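Local coordinates for catalase (Bacillus pumilus, PDB 4QOL) that breaks down hydrogen peroxide into water and oxygen at a buried haem and also shows peroxidase-like reactivity towards phenolic substrates, at the interface of chains A and B. Residues are numbered along the deposited sequence; one frame, centred on the assembly and turned at random. Chains: chain A/B, Catalase.

The interface of chains A and B. Residues chain A 55, 144, 147-148; chain B 46, 49.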
# COMPACT_ATOMS: atom_id res chain seq x y z
N VAL A 55 -4.65 -12.76 -8.19
CA VAL A 55 -5.66 -13.45 -7.44
C VAL A 55 -6.00 -14.84 -8.05
O VAL A 55 -6.41 -15.78 -7.32
CB VAL A 55 -6.91 -12.57 -7.24
CG1 VAL A 55 -7.67 -12.28 -8.51
CG2 VAL A 55 -7.84 -13.15 -6.16
N PRO A 144 -16.32 -14.86 -7.87
CA PRO A 144 -15.62 -15.09 -6.60
C PRO A 144 -16.07 -16.40 -5.91
O PRO A 144 -15.31 -17.09 -5.28
CB PRO A 144 -16.05 -13.88 -5.75
CG PRO A 144 -16.27 -12.77 -6.83
CD PRO A 144 -16.92 -13.52 -7.92
N VAL A 147 -14.35 -19.33 -7.91
CA VAL A 147 -12.96 -19.34 -7.50
C VAL A 147 -12.77 -19.88 -6.05
O VAL A 147 -11.90 -20.71 -5.79
CB VAL A 147 -12.30 -18.02 -7.70
CG1 VAL A 147 -10.89 -18.03 -7.14
CG2 VAL A 147 -12.24 -17.73 -9.21
N HIS A 148 -13.55 -19.34 -5.12
CA HIS A 148 -13.43 -19.77 -3.74
C HIS A 148 -13.71 -21.28 -3.60
O HIS A 148 -13.07 -21.94 -2.73
CB HIS A 148 -14.38 -19.00 -2.86
CG HIS A 148 -13.99 -17.57 -2.58
ND1 HIS A 148 -14.72 -16.77 -1.75
CD2 HIS A 148 -12.98 -16.80 -3.05
CE1 HIS A 148 -14.12 -15.59 -1.64
NE2 HIS A 148 -13.07 -15.60 -2.41
N PHE B 46 -12.86 -9.31 -3.80
CA PHE B 46 -12.18 -10.43 -4.45
C PHE B 46 -10.84 -10.00 -5.06
O PHE B 46 -9.81 -10.59 -4.84
CB PHE B 46 -13.10 -11.06 -5.50
CG PHE B 46 -12.45 -12.16 -6.29
CD1 PHE B 46 -12.22 -13.36 -5.72
CD2 PHE B 46 -11.94 -11.90 -7.57
CE1 PHE B 46 -11.57 -14.38 -6.40
CE2 PHE B 46 -11.28 -12.90 -8.31
CZ PHE B 46 -11.17 -14.15 -7.74
N GLU B 49 -7.95 -9.66 -2.41
CA GLU B 49 -7.69 -10.68 -1.39
C GLU B 49 -6.26 -10.87 -1.04
O GLU B 49 -5.99 -11.23 0.10
CB GLU B 49 -8.30 -12.04 -1.84
CG GLU B 49 -9.79 -12.07 -1.78
CD GLU B 49 -10.45 -13.39 -2.12
OE1 GLU B 49 -11.74 -13.35 -2.35
OE2 GLU B 49 -9.75 -14.45 -2.23
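The phenyl ring of B:Phe46 packs between A:Val55, over one face, and helix 143-150, which brings A:Pro144 across the opposite face and A:Val147 to the edge; B:Phe46 gives up 51 Å² of its surface to the partner, more than any other residue of the patch. Apolar packing accounts for this part of the contact. CG2 of A:Val55 stands 3.8 Å above its ring face, offset toward the rim, while its other methyl, CG1, reaches CE2 of B:Phe46 at 3.7 Å. A:Val147 crosses the phenyl side chain at roughly a right angle and meets the CE1/CZ rim, tilted towards the A:Pro144 side, with CG1 of A:Val147 3.8 Å from CE1 of B:Phe46. The pyrrolidine of A:Pro144 lies at the CB end of the ring, its CG 3.8 Å from CB of B:Phe46. With its CG anti to the backbone N (chi1 176°), B:Phe46 places the ring between A:Val55 and A:Pro144.

The polar part is a hydrogen bond from NE2 of the A:His148 imidazole to the carboxylate OE1 of B:Glu49, 2.6 Å long. An angle of 160° at the hydrogen shows that it is nearly straight. OE1 lies in the imidazole plane and accepts through its syn lone pair, although the ring and carboxylate planes are turned 45° apart. B:Glu49 reaches A:His148 with its chain extended beyond CG. The nearby carboxylate would probably favour a protonated imidazole.

Chain A contributes a loop at A:Val55 and one side of helix 143-150; chain B contributes the end of helix 37-46 and the loop following it. The N-terminal region of chain B thus packs on chain A, and the two-fold axis repeats the arrangement with the chains exchanged within the catalase tetramer.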